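Side-chain contacts in beta-porphyranase A (Bacteroides plebeius, PDB 4AW7), which cleaves the sulfated red-seaweed polysaccharide porphyran at the 1,4 linkages between beta-D-galactose and alpha-L-galactose-6-sulfate: residues L251-A256 / S479-P484; L507-G512 / K519-K524; Q558-G563 / L583-Y588; N565-T570 / S579-Q584. All blocks are in the same frame, centred on the assembly; numbering follows the deposited sequence.

Interaction 1 (L251-A256 / S479-P484); sequences LDMVEA and SEYLKP
A single methyl group makes the whole close approach between Met253 and the pair Tyr481 and Leu482. Met253 CE lies 3.9 Å from Tyr481 CE2 and equally 3.9 Å from Leu482 CD1, so it sits where a ring and a branched chain converge. The reach comes from an extended thioether: CG is turned away from the backbone N (chi1 -161°) and the remaining torsions stay close to trans, which carries CE clear of helix 245-262. The Met253 chain runs at about a right angle to Tyr481, and CE approaches its ring obliquely.

The two receiving side chains are packed on each other. Leu482 CB stands 3.6 Å above the plane of the Tyr481 ring, over its centre. Leu482 also has left-handed backbone angles and, with Lys483, faces Val578 in a G1 beta bulge. The Tyr481 hydroxyl is hydrogen-bonded to the indole N-H of Trp208, which ties the far end of the ring to the catalytic domain. Within 479-484, Lys483 NZ forms a salt bridge with Glu480 OE1 at 2.8 Å, nearly in line with the C-O bond.

The helix belongs to the barrel built round the parallel sheet, whereas 479-484 ends a strand of the C-terminal sandwich. This is therefore an interdomain seam, away from the active site and the substrate-binding residues. Across these two segments the chemistry is purely apolar: dispersion at one flexible methyl supplies fit but little directionality, and directional restraint comes from polar neighbours such as Trp208.

Interaction 2 (L507-G512 / K519-K524); sequences LRMSIG and KKPVVK
Met509 meets Pro521 through its sulfur, and with 49 Å² buried it gives up more surface than any other residue of the contact. Met509 SD is 3.7 Å from Pro521 CG, and the terminal methyl lies by the same ring, with Met509 CE 4.0 Å from Pro521 CG and 4.1 Å from Pro521 CD. The chain leaves the strand extended and then bends at its last torsion (chi3 68°), which lays CE beside the pyrrolidine as well as SD.

Lys519 contributes its aliphatic part. Its CG is 4.2 Å from Ile511 CD1, the two side chains crossing at about a right angle, and the chain beyond leads away from the strand. Its charged end takes part in a cation-pi interaction with Phe547 of strand 546-555, so the same residue is apolar at its base and electrostatic at its tip.

Val523 closes the other end of the contact. Its CG1 and Leu507 CD2 approach tip to tip at 3.9 Å.

The backbones are too far apart for sheet pairing: the CA atoms of Leu507 and Val523 are 9.5 Å apart, and those of Ile511 and Lys519 are 8.2 Å apart. The segments run 142° from each other, roughly antiparallel, with Leu507, Met509 and Ile511 directed toward 519-524. Met581 and Ile569, which also touch Met509, extend the apolar layer. Such spacing, and inward-facing residues at every second position of 507-512, mark the interior of a beta-sandwich, with strands 503-514 and 522-525 in its two opposed sheets.

Interaction 3 (Q558-G563 / L583-Y588); sequences QLLKNG and LQVEKY
No flat group takes part where Leu560 meets Val585 and Leu583: the contact is made by branched aliphatic ends. Leu560 divides its two methyls between two partners. Its CD1 is 3.6 Å from Val585 CG2, the two side chains pointing at each other tip to tip. Its CD2 lies farther from its partner, 4.2 Å from Leu583 CD1, the next inward residue of the same strand.

The fork is set by the Leu560 torsions: CG lies opposite the carbonyl carbon (chi1 -64°), with chi2 near trans. Leu560 alone buries 61 Å² of the 124 Å² shared by the segments, evidence that one residue supplies nearly all of the loop's side. The CA atoms of Leu560 and Val585 are 9.2 Å apart, a separation bridged by side chains and too wide for backbone pairing.

Around this plug the loop is held by polar groups. The carbonyl oxygen of Leu560 is hydrogen-bonded to Ser500 OG, and that of Lys561 to Asn565 ND2. Ala505 of strand 503-514 also touches Leu560.

Leu583 and Val585 are two residues apart on strand 577-589 and both face Leu560. This is the end of a beta-sandwich core, where the connection from strand 546-555 to strand 563-570 passes from one sheet to the other and drops a leucine between them.

Interaction 4 (N565-T570 / S579-Q584); sequences NNVDIT and SSMILQ
Met581 CE occupies a notch between Val567 and Ile569. It lies 3.6 Å from Val567 CG1 and 3.8 Å from Ile569 CG2, with Ile569 CD1 next at 4.0 Å. The Met581 chain is folded at both outer torsions (chi2 -79°, chi3 -83°), which brings the methyl to that notch. Beside it, Val567 CG2 and Leu583 CD2 meet tip to tip at 4.1 Å, so the two methyls of Val567 serve different partners.

In the next shell, Phe493, Leu507 and Met509 touch Met581, enclosing the thioether with more apolar surface. The strand axes come within 9.5 Å and their directions differ by 134°, as expected for strands of two facing sheets. A classic beta bulge marks the N-terminal end of 579-584, where Ser579 and Ser580 both face Ser510 of the adjacent strand.

On the outward side of 565-570, Asn566 ND2 donates to Asp568 OD2 at 2.9 Å, on the syn side though tilted from the carboxylate plane, and also bonds Ser492 OG on the neighbouring strand.

Dispersion among Val567, Ile569, Met581 and Leu583 thus joins the sheets, Asn566 and Asp568 hydrogen-bond outward, and the inward amide of Asn565 is satisfied by Asn526 and the Lys561 carbonyl.

How the interactions relate
Interactions 2, 3 and 4 are buried contacts of one C-terminal beta-sandwich; interaction 1 is only partly buried and joins that sandwich to a helix of the catalytic domain. Strand 577-589 serves both interactions 3 and 4, which share Leu583, its methyls divided between them. Interactions 2 and 4 sit closest, centres 8 Å apart, and pair the same two sheets through neighbouring strands, whereas interaction 3 fills the core from a loop. All four are apolar across their segments, but methionine thioethers take part in interactions 1, 2 and 4 and are absent from interaction 3. Between interactions 1 and 2 the chemistry turns ionic, through the salt bridge of Asp252 and Arg508.

Interaction 1 (L251-A256 / S479-P484)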
loop_
_atom_site.group_PDB
_atom_site.type_symbol
_atom_site.label_atom_id
_atom_site.label_comp_id
_atom_site.label_asym_id
_atom_site.label_seq_id
_atom_site.Cartn_x
_atom_site.Cartn_y
_atom_site.Cartn_z
ATOM N N LEU A 251 -7.270 0.526 4.367
ATOM C CA LEU A 251 -7.470 0.684 2.936
ATOM C C LEU A 251 -8.867 0.293 2.489
ATOM O O LEU A 251 -9.456 0.960 1.636
ATOM C CB LEU A 251 -6.384 -0.083 2.153
ATOM C CG LEU A 251 -4.939 0.333 2.442
ATOM C CD1 LEU A 251 -4.018 -0.521 1.593
ATOM C CD2 LEU A 251 -4.689 1.816 2.231
ATOM N N ASP A 252 -9.436 -0.738 3.107
ATOM C CA ASP A 252 -10.819 -1.079 2.815
ATOM C C ASP A 252 -11.772 0.074 3.115
ATOM O O ASP A 252 -12.747 0.251 2.390
ATOM C CB ASP A 252 -11.277 -2.309 3.606
ATOM C CG ASP A 252 -10.874 -3.632 2.998
ATOM O OD1 ASP A 252 -9.993 -3.673 2.106
ATOM O OD2 ASP A 252 -11.471 -4.679 3.393
ATOM N N MET A 253 -11.509 0.866 4.155
ATOM C CA MET A 253 -12.445 1.953 4.460
ATOM C C MET A 253 -12.463 3.017 3.386
ATOM O O MET A 253 -13.506 3.568 3.040
ATOM C CB MET A 253 -12.181 2.573 5.808
ATOM C CG MET A 253 -13.365 3.356 6.350
ATOM S SD MET A 253 -13.152 3.735 8.120
ATOM C CE MET A 253 -14.805 4.376 8.485
ATOM N N VAL A 254 -11.264 3.337 2.889
ATOM C CA VAL A 254 -11.141 4.311 1.774
ATOM C C VAL A 254 -11.938 3.816 0.562
ATOM O O VAL A 254 -12.697 4.566 -0.036
ATOM C CB VAL A 254 -9.677 4.622 1.452
ATOM C CG1 VAL A 254 -9.544 5.503 0.227
ATOM C CG2 VAL A 254 -8.977 5.226 2.652
ATOM N N GLU A 255 -11.738 2.550 0.199
ATOM C CA GLU A 255 -12.465 1.983 -0.945
ATOM C C GLU A 255 -13.973 1.993 -0.708
ATOM O O GLU A 255 -14.758 2.346 -1.600
ATOM C CB GLU A 255 -11.996 0.542 -1.198
ATOM C CG GLU A 255 -10.575 0.417 -1.678
ATOM C CD GLU A 255 -10.117 -1.035 -1.899
ATOM O OE1 GLU A 255 -10.961 -1.959 -1.826
ATOM O OE2 GLU A 255 -8.916 -1.309 -2.216
ATOM N N ALA A 256 -14.381 1.550 0.482
ATOM C CA ALA A 256 -15.800 1.424 0.798
ATOM C C ALA A 256 -16.498 2.774 0.741
ATOM O O ALA A 256 -17.610 2.867 0.182
ATOM C CB ALA A 256 -15.950 0.785 2.175
ATOM N N SER A 479 -23.725 -0.353 0.005
ATOM C CA SER A 479 -24.187 1.008 0.181
ATOM C C SER A 479 -24.109 1.423 1.633
ATOM O O SER A 479 -24.223 2.614 1.917
ATOM C CB SER A 479 -25.647 1.132 -0.277
ATOM O OG SER A 479 -26.495 0.278 0.492
ATOM N N GLU A 480 -23.938 0.457 2.546
ATOM C CA GLU A 480 -23.863 0.712 3.988
ATOM C C GLU A 480 -22.444 0.590 4.484
ATOM O O GLU A 480 -21.785 -0.393 4.189
ATOM C CB GLU A 480 -24.745 -0.292 4.738
ATOM C CG GLU A 480 -26.213 -0.159 4.442
ATOM C CD GLU A 480 -26.779 1.077 5.067
ATOM O OE1 GLU A 480 -26.627 1.248 6.287
ATOM O OE2 GLU A 480 -27.328 1.866 4.315
ATOM N N TYR A 481 -21.984 1.587 5.241
ATOM C CA TYR A 481 -20.682 1.539 5.901
ATOM C C TYR A 481 -20.781 2.265 7.233
ATOM O O TYR A 481 -21.806 2.910 7.528
ATOM C CB TYR A 481 -19.510 2.064 5.014
ATOM C CG TYR A 481 -19.157 3.507 5.244
ATOM C CD1 TYR A 481 -20.122 4.496 5.200
ATOM C CD2 TYR A 481 -17.846 3.889 5.472
ATOM C CE1 TYR A 481 -19.798 5.834 5.480
ATOM C CE2 TYR A 481 -17.502 5.208 5.739
ATOM C CZ TYR A 481 -18.491 6.191 5.757
ATOM O OH TYR A 481 -18.125 7.488 6.053
ATOM N N LEU A 482 -19.729 2.182 8.044
ATOM C CA LEU A 482 -19.611 2.944 9.297
ATOM C C LEU A 482 -20.885 2.891 10.124
ATOM O O LEU A 482 -21.557 3.904 10.358
ATOM C CB LEU A 482 -19.130 4.375 9.011
ATOM C CG LEU A 482 -18.731 5.200 10.242
ATOM C CD1 LEU A 482 -17.681 4.490 11.089
ATOM C CD2 LEU A 482 -18.198 6.536 9.776
ATOM N N LYS A 483 -21.197 1.701 10.613
ATOM C CA LYS A 483 -22.440 1.474 11.355
ATOM C C LYS A 483 -22.124 1.225 12.824
ATOM O O LYS A 483 -21.354 0.342 13.145
ATOM C CB LYS A 483 -23.187 0.267 10.778
ATOM C CG LYS A 483 -23.562 0.355 9.311
ATOM C CD LYS A 483 -24.360 1.548 8.929
ATOM C CE LYS A 483 -25.753 1.495 9.526
ATOM N NZ LYS A 483 -26.697 2.469 8.860
ATOM N N PRO A 484 -22.743 1.988 13.739
ATOM C CA PRO A 484 -22.500 1.742 15.151
ATOM C C PRO A 484 -23.134 0.445 15.599
ATOM O O PRO A 484 -24.212 0.088 15.125
ATOM C CB PRO A 484 -23.211 2.902 15.835
ATOM C CG PRO A 484 -24.200 3.369 14.905
ATOM C CD PRO A 484 -23.634 3.142 13.535
#

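Interaction 2 (L507-G512 / K519-K524)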
loop_
_atom_site.group_PDB
_atom_site.type_symbol
_atom_site.label_atom_id
_atom_site.label_comp_id
_atom_site.label_asym_id
_atom_site.label_seq_id
_atom_site.Cartn_x
_atom_site.Cartn_y
_atom_site.Cartn_z
ATOM N N LEU A 507 -16.135 -12.799 3.172
ATOM C CA LEU A 507 -16.524 -11.484 3.647
ATOM C C LEU A 507 -15.297 -10.827 4.297
ATOM O O LEU A 507 -14.643 -11.435 5.157
ATOM C CB LEU A 507 -17.629 -11.637 4.701
ATOM C CG LEU A 507 -17.992 -10.370 5.476
ATOM C CD1 LEU A 507 -18.653 -9.329 4.619
ATOM C CD2 LEU A 507 -18.843 -10.781 6.680
ATOM N N ARG A 508 -14.992 -9.592 3.877
ATOM C CA ARG A 508 -13.953 -8.782 4.530
ATOM C C ARG A 508 -14.696 -7.865 5.489
ATOM O O ARG A 508 -15.280 -6.850 5.080
ATOM C CB ARG A 508 -13.231 -7.984 3.485
ATOM C CG ARG A 508 -12.513 -8.812 2.439
ATOM C CD ARG A 508 -11.871 -7.984 1.374
ATOM N NE ARG A 508 -10.835 -7.060 1.842
ATOM C CZ ARG A 508 -9.567 -7.352 1.987
ATOM N NH1 ARG A 508 -9.091 -8.534 1.706
ATOM N NH2 ARG A 508 -8.762 -6.379 2.407
ATOM N N MET A 509 -14.697 -8.242 6.773
ATOM C CA MET A 509 -15.457 -7.540 7.801
ATOM C C MET A 509 -14.499 -6.673 8.603
ATOM O O MET A 509 -13.670 -7.225 9.340
ATOM C CB MET A 509 -16.118 -8.582 8.708
ATOM C CG MET A 509 -16.800 -8.023 9.915
ATOM S SD MET A 509 -17.538 -9.207 11.034
ATOM C CE MET A 509 -16.071 -10.003 11.670
ATOM N N SER A 510 -14.619 -5.359 8.462
ATOM C CA SER A 510 -13.756 -4.442 9.205
ATOM C C SER A 510 -14.522 -3.829 10.358
ATOM O O SER A 510 -15.634 -3.312 10.151
ATOM C CB SER A 510 -13.136 -3.380 8.296
ATOM O OG SER A 510 -12.253 -3.928 7.310
ATOM N N ILE A 511 -13.864 -3.877 11.523
ATOM C CA ILE A 511 -14.465 -3.372 12.759
ATOM C C ILE A 511 -13.447 -2.534 13.509
ATOM O O ILE A 511 -12.250 -2.804 13.502
ATOM C CB ILE A 511 -15.028 -4.499 13.658
ATOM C CG1 ILE A 511 -13.943 -5.475 14.063
ATOM C CG2 ILE A 511 -16.191 -5.212 12.949
ATOM C CD1 ILE A 511 -14.407 -6.564 15.092
ATOM N N GLY A 512 -13.961 -1.496 14.177
ATOM C CA GLY A 512 -13.210 -0.711 15.164
ATOM C C GLY A 512 -13.990 -0.815 16.463
ATOM O O GLY A 512 -15.118 -0.329 16.553
ATOM N N LYS A 519 -15.188 -10.020 18.862
ATOM C CA LYS A 519 -14.812 -10.093 17.456
ATOM C C LYS A 519 -15.486 -11.298 16.764
ATOM O O LYS A 519 -15.052 -11.696 15.665
ATOM C CB LYS A 519 -13.310 -10.213 17.314
ATOM C CG LYS A 519 -12.562 -9.027 17.900
ATOM C CD LYS A 519 -11.121 -9.311 17.886
ATOM C CE LYS A 519 -10.267 -8.162 18.339
ATOM N NZ LYS A 519 -10.404 -7.786 19.765
ATOM N N LYS A 520 -16.552 -11.818 17.383
ATOM C CA LYS A 520 -17.236 -13.062 16.960
ATOM C C LYS A 520 -18.708 -12.815 16.855
ATOM O O LYS A 520 -19.522 -13.418 17.565
ATOM C CB LYS A 520 -17.003 -14.165 17.978
ATOM C CG LYS A 520 -15.621 -14.644 17.901
ATOM C CD LYS A 520 -15.457 -15.719 16.814
ATOM C CE LYS A 520 -15.691 -17.121 17.370
ATOM N NZ LYS A 520 -15.457 -18.226 16.385
ATOM N N PRO A 521 -19.101 -11.934 15.937
ATOM C CA PRO A 521 -20.519 -11.795 15.689
ATOM C C PRO A 521 -21.083 -13.070 15.057
ATOM O O PRO A 521 -20.330 -13.904 14.533
ATOM C CB PRO A 521 -20.594 -10.656 14.671
ATOM C CG PRO A 521 -19.308 -10.776 13.899
ATOM C CD PRO A 521 -18.297 -11.186 14.949
ATOM N N VAL A 522 -22.402 -13.202 15.125
ATOM C CA VAL A 522 -23.083 -14.126 14.248
ATOM C C VAL A 522 -23.104 -13.457 12.866
ATOM O O VAL A 522 -23.493 -12.285 12.735
ATOM C CB VAL A 522 -24.496 -14.444 14.756
ATOM C CG1 VAL A 522 -25.282 -15.230 13.678
ATOM C CG2 VAL A 522 -24.444 -15.196 16.116
ATOM N N VAL A 523 -22.737 -14.230 11.837
ATOM C CA VAL A 523 -22.705 -13.727 10.454
ATOM C C VAL A 523 -23.578 -14.641 9.582
ATOM O O VAL A 523 -23.367 -15.854 9.580
ATOM C CB VAL A 523 -21.276 -13.698 9.885
ATOM C CG1 VAL A 523 -21.235 -13.311 8.393
ATOM C CG2 VAL A 523 -20.373 -12.772 10.697
ATOM N N LYS A 524 -24.506 -14.021 8.861
ATOM C CA LYS A 524 -25.376 -14.760 7.948
ATOM C C LYS A 524 -25.208 -14.216 6.524
ATOM O O LYS A 524 -25.245 -12.997 6.286
ATOM C CB LYS A 524 -26.834 -14.633 8.393
ATOM C CG LYS A 524 -27.111 -15.271 9.747
ATOM C CD LYS A 524 -28.589 -15.220 10.169
ATOM C CE LYS A 524 -28.732 -15.851 11.542
ATOM N NZ LYS A 524 -30.174 -16.137 11.820
#

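Interaction 3 (Q558-G563 / L583-Y588)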
loop_
_atom_site.group_PDB
_atom_site.type_symbol
_atom_site.label_atom_id
_atom_site.label_comp_id
_atom_site.label_asym_id
_atom_site.label_seq_id
_atom_site.Cartn_x
_atom_site.Cartn_y
_atom_site.Cartn_z
ATOM N N GLN A 558 -21.319 -21.041 -3.000
ATOM C CA GLN A 558 -22.617 -21.513 -3.372
ATOM C C GLN A 558 -23.751 -20.841 -2.584
ATOM O O GLN A 558 -24.906 -20.838 -3.012
ATOM C CB GLN A 558 -22.651 -23.073 -3.331
ATOM C CG GLN A 558 -21.538 -23.806 -4.228
ATOM C CD GLN A 558 -21.635 -23.453 -5.703
ATOM O OE1 GLN A 558 -22.688 -23.051 -6.178
ATOM N NE2 GLN A 558 -20.501 -23.602 -6.459
ATOM N N LEU A 559 -23.428 -20.178 -1.468
ATOM C CA LEU A 559 -24.406 -19.367 -0.739
ATOM C C LEU A 559 -24.773 -18.070 -1.431
ATOM O O LEU A 559 -25.768 -17.439 -1.108
ATOM C CB LEU A 559 -23.915 -19.040 0.681
ATOM C CG LEU A 559 -23.737 -20.239 1.611
ATOM C CD1 LEU A 559 -23.117 -19.800 2.949
ATOM C CD2 LEU A 559 -25.063 -20.966 1.842
ATOM N N LEU A 560 -23.936 -17.621 -2.370
ATOM C CA LEU A 560 -24.196 -16.393 -3.082
ATOM C C LEU A 560 -25.129 -16.639 -4.263
ATOM O O LEU A 560 -25.039 -17.655 -4.952
ATOM C CB LEU A 560 -22.899 -15.758 -3.605
ATOM C CG LEU A 560 -21.939 -15.307 -2.529
ATOM C CD1 LEU A 560 -20.647 -14.809 -3.155
ATOM C CD2 LEU A 560 -22.566 -14.238 -1.630
ATOM N N LYS A 561 -25.955 -15.655 -4.506
ATOM C CA LYS A 561 -26.820 -15.618 -5.686
ATOM C C LYS A 561 -26.348 -14.601 -6.698
ATOM O O LYS A 561 -25.638 -13.633 -6.369
ATOM C CB LYS A 561 -28.283 -15.352 -5.296
ATOM C CG LYS A 561 -28.851 -16.453 -4.352
ATOM C CD LYS A 561 -28.792 -17.863 -5.059
ATOM C CE LYS A 561 -29.537 -18.975 -4.367
ATOM N NZ LYS A 561 -29.315 -20.299 -5.076
ATOM N N ASN A 562 -26.783 -14.750 -7.943
ATOM C CA ASN A 562 -26.488 -13.724 -8.936
ATOM C C ASN A 562 -27.325 -12.476 -8.682
ATOM O O ASN A 562 -28.540 -12.570 -8.524
ATOM C CB ASN A 562 -26.767 -14.278 -10.332
ATOM C CG ASN A 562 -25.822 -15.381 -10.702
ATOM O OD1 ASN A 562 -24.595 -15.208 -10.621
ATOM N ND2 ASN A 562 -26.348 -16.553 -11.055
ATOM N N GLY A 563 -26.683 -11.324 -8.618
ATOM C CA GLY A 563 -27.378 -10.055 -8.379
ATOM C C GLY A 563 -27.297 -9.655 -6.919
ATOM O O GLY A 563 -26.213 -9.459 -6.347
ATOM N N LEU A 583 -17.589 -7.973 -0.027
ATOM C CA LEU A 583 -17.582 -9.378 -0.418
ATOM C C LEU A 583 -16.507 -9.598 -1.483
ATOM O O LEU A 583 -16.437 -8.865 -2.460
ATOM C CB LEU A 583 -18.939 -9.841 -0.970
ATOM C CG LEU A 583 -20.043 -10.003 0.058
ATOM C CD1 LEU A 583 -21.357 -10.302 -0.618
ATOM C CD2 LEU A 583 -19.682 -11.109 1.038
ATOM N N GLN A 584 -15.694 -10.628 -1.288
ATOM C CA GLN A 584 -14.688 -11.029 -2.278
ATOM C C GLN A 584 -15.154 -12.351 -2.886
ATOM O O GLN A 584 -15.484 -13.275 -2.151
ATOM C CB GLN A 584 -13.314 -11.199 -1.659
ATOM C CG GLN A 584 -12.395 -11.890 -2.645
ATOM C CD GLN A 584 -10.973 -11.955 -2.206
ATOM O OE1 GLN A 584 -10.318 -10.924 -2.136
ATOM N NE2 GLN A 584 -10.443 -13.199 -1.970
ATOM N N VAL A 585 -15.206 -12.390 -4.198
ATOM C CA VAL A 585 -15.638 -13.587 -4.934
ATOM C C VAL A 585 -14.530 -13.959 -5.928
ATOM O O VAL A 585 -14.082 -13.114 -6.692
ATOM C CB VAL A 585 -16.956 -13.358 -5.670
ATOM C CG1 VAL A 585 -17.413 -14.631 -6.351
ATOM C CG2 VAL A 585 -18.051 -12.844 -4.722
ATOM N N GLU A 586 -14.087 -15.202 -5.858
ATOM C CA GLU A 586 -13.130 -15.707 -6.810
ATOM C C GLU A 586 -13.829 -16.787 -7.625
ATOM O O GLU A 586 -14.097 -17.888 -7.150
ATOM C CB GLU A 586 -11.948 -16.213 -6.058
ATOM C CG GLU A 586 -11.196 -15.114 -5.334
ATOM C CD GLU A 586 -10.034 -15.699 -4.589
ATOM O OE1 GLU A 586 -10.259 -16.421 -3.598
ATOM O OE2 GLU A 586 -8.893 -15.518 -5.039
ATOM N N LYS A 587 -14.174 -16.424 -8.862
ATOM C CA LYS A 587 -15.086 -17.220 -9.669
ATOM C C LYS A 587 -14.370 -17.804 -10.881
ATOM O O LYS A 587 -13.722 -17.070 -11.643
ATOM C CB LYS A 587 -16.194 -16.277 -10.180
ATOM C CG LYS A 587 -17.139 -16.987 -11.066
ATOM C CD LYS A 587 -18.294 -16.052 -11.509
ATOM C CE LYS A 587 -18.964 -16.674 -12.692
ATOM N NZ LYS A 587 -20.146 -15.901 -13.108
ATOM N N TYR A 588 -14.526 -19.109 -11.099
ATOM C CA TYR A 588 -14.033 -19.740 -12.305
ATOM C C TYR A 588 -14.705 -19.188 -13.547
ATOM O O TYR A 588 -15.925 -19.100 -13.634
ATOM C CB TYR A 588 -14.187 -21.257 -12.241
ATOM C CG TYR A 588 -13.266 -21.878 -11.238
ATOM C CD1 TYR A 588 -11.895 -21.802 -11.403
ATOM C CD2 TYR A 588 -13.742 -22.533 -10.130
ATOM C CE1 TYR A 588 -11.035 -22.371 -10.507
ATOM C CE2 TYR A 588 -12.882 -23.105 -9.189
ATOM C CZ TYR A 588 -11.524 -23.006 -9.371
ATOM O OH TYR A 588 -10.716 -23.598 -8.444
#

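Interaction 4 (N565-T570 / S579-Q584)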
loop_
_atom_site.group_PDB
_atom_site.type_symbol
_atom_site.label_atom_id
_atom_site.label_comp_id
_atom_site.label_asym_id
_atom_site.label_seq_id
_atom_site.Cartn_x
_atom_site.Cartn_y
_atom_site.Cartn_z
ATOM N N ASN A 565 -27.394 -9.624 -2.899
ATOM C CA ASN A 565 -27.041 -10.466 -1.793
ATOM C C ASN A 565 -27.079 -9.618 -0.538
ATOM O O ASN A 565 -26.959 -8.393 -0.632
ATOM C CB ASN A 565 -25.654 -11.070 -1.974
ATOM C CG ASN A 565 -25.604 -12.114 -3.083
ATOM O OD1 ASN A 565 -25.700 -13.303 -2.805
ATOM N ND2 ASN A 565 -25.438 -11.665 -4.333
ATOM N N ASN A 566 -27.292 -10.271 0.601
ATOM C CA ASN A 566 -27.309 -9.575 1.873
ATOM C C ASN A 566 -26.459 -10.299 2.893
ATOM O O ASN A 566 -26.404 -11.542 2.937
ATOM C CB ASN A 566 -28.737 -9.452 2.403
ATOM C CG ASN A 566 -28.939 -8.142 3.150
ATOM O OD1 ASN A 566 -29.086 -7.086 2.526
ATOM N ND2 ASN A 566 -28.910 -8.200 4.455
ATOM N N VAL A 567 -25.758 -9.508 3.707
ATOM C CA VAL A 567 -25.011 -10.019 4.825
ATOM C C VAL A 567 -25.589 -9.380 6.087
ATOM O O VAL A 567 -25.742 -8.175 6.125
ATOM C CB VAL A 567 -23.525 -9.720 4.682
ATOM C CG1 VAL A 567 -22.834 -10.261 5.900
ATOM C CG2 VAL A 567 -22.981 -10.347 3.406
ATOM N N ASP A 568 -25.917 -10.195 7.082
ATOM C CA ASP A 568 -26.466 -9.707 8.353
ATOM C C ASP A 568 -25.532 -10.148 9.434
ATOM O O ASP A 568 -25.145 -11.312 9.478
ATOM C CB ASP A 568 -27.894 -10.217 8.531
ATOM C CG ASP A 568 -28.783 -9.656 7.467
ATOM O OD1 ASP A 568 -29.245 -8.520 7.593
ATOM O OD2 ASP A 568 -28.970 -10.310 6.411
ATOM N N ILE A 569 -25.162 -9.230 10.344
ATOM C CA ILE A 569 -24.251 -9.610 11.418
ATOM C C ILE A 569 -24.783 -9.074 12.764
ATOM O O ILE A 569 -25.355 -7.992 12.808
ATOM C CB ILE A 569 -22.772 -9.216 11.156
ATOM C CG1 ILE A 569 -22.574 -7.726 11.233
ATOM C CG2 ILE A 569 -22.297 -9.733 9.814
ATOM C CD1 ILE A 569 -21.076 -7.343 11.097
ATOM N N THR A 570 -24.568 -9.854 13.809
ATOM C CA THR A 570 -25.042 -9.471 15.140
ATOM C C THR A 570 -23.948 -9.734 16.164
ATOM O O THR A 570 -23.460 -10.843 16.306
ATOM C CB THR A 570 -26.376 -10.182 15.518
ATOM O OG1 THR A 570 -27.319 -10.022 14.455
ATOM C CG2 THR A 570 -26.935 -9.543 16.815
ATOM N N SER A 579 -16.845 -0.735 10.216
ATOM C CA SER A 579 -16.375 0.329 9.312
ATOM C C SER A 579 -16.678 0.039 7.844
ATOM O O SER A 579 -17.135 0.911 7.132
ATOM C CB SER A 579 -14.889 0.596 9.546
ATOM O OG SER A 579 -14.144 -0.600 9.397
ATOM N N SER A 580 -16.451 -1.216 7.437
ATOM C CA SER A 580 -16.741 -1.595 6.042
ATOM C C SER A 580 -17.031 -3.084 5.981
ATOM O O SER A 580 -16.531 -3.892 6.780
ATOM C CB SER A 580 -15.590 -1.219 5.094
ATOM O OG SER A 580 -14.364 -1.849 5.427
ATOM N N MET A 581 -17.828 -3.418 4.959
ATOM C CA MET A 581 -18.205 -4.798 4.624
ATOM C C MET A 581 -18.060 -4.939 3.128
ATOM O O MET A 581 -18.717 -4.259 2.367
ATOM C CB MET A 581 -19.649 -5.074 5.066
ATOM C CG MET A 581 -19.846 -5.033 6.578
ATOM S SD MET A 581 -19.313 -6.528 7.407
ATOM C CE MET A 581 -20.779 -7.543 7.163
ATOM N N ILE A 582 -17.173 -5.860 2.737
ATOM C CA ILE A 582 -16.843 -6.067 1.321
ATOM C C ILE A 582 -16.904 -7.568 1.055
ATOM O O ILE A 582 -16.343 -8.355 1.815
ATOM C CB ILE A 582 -15.432 -5.525 1.001
ATOM C CG1 ILE A 582 -15.390 -4.011 1.223
ATOM C CG2 ILE A 582 -15.005 -5.869 -0.450
ATOM C CD1 ILE A 582 -13.998 -3.401 1.274
ATOM N N LEU A 583 -17.589 -7.973 -0.027
ATOM C CA LEU A 583 -17.582 -9.378 -0.418
ATOM C C LEU A 583 -16.507 -9.598 -1.483
ATOM O O LEU A 583 -16.437 -8.865 -2.460
ATOM C CB LEU A 583 -18.939 -9.841 -0.970
ATOM C CG LEU A 583 -20.043 -10.003 0.058
ATOM C CD1 LEU A 583 -21.357 -10.302 -0.618
ATOM C CD2 LEU A 583 -19.682 -11.109 1.038
ATOM N N GLN A 584 -15.694 -10.628 -1.288
ATOM C CA GLN A 584 -14.688 -11.029 -2.278
ATOM C C GLN A 584 -15.154 -12.351 -2.886
ATOM O O GLN A 584 -15.484 -13.275 -2.151
ATOM C CB GLN A 584 -13.314 -11.199 -1.659
ATOM C CG GLN A 584 -12.395 -11.890 -2.645
ATOM C CD GLN A 584 -10.973 -11.955 -2.206
ATOM O OE1 GLN A 584 -10.318 -10.924 -2.136
ATOM N NE2 GLN A 584 -10.443 -13.199 -1.970
#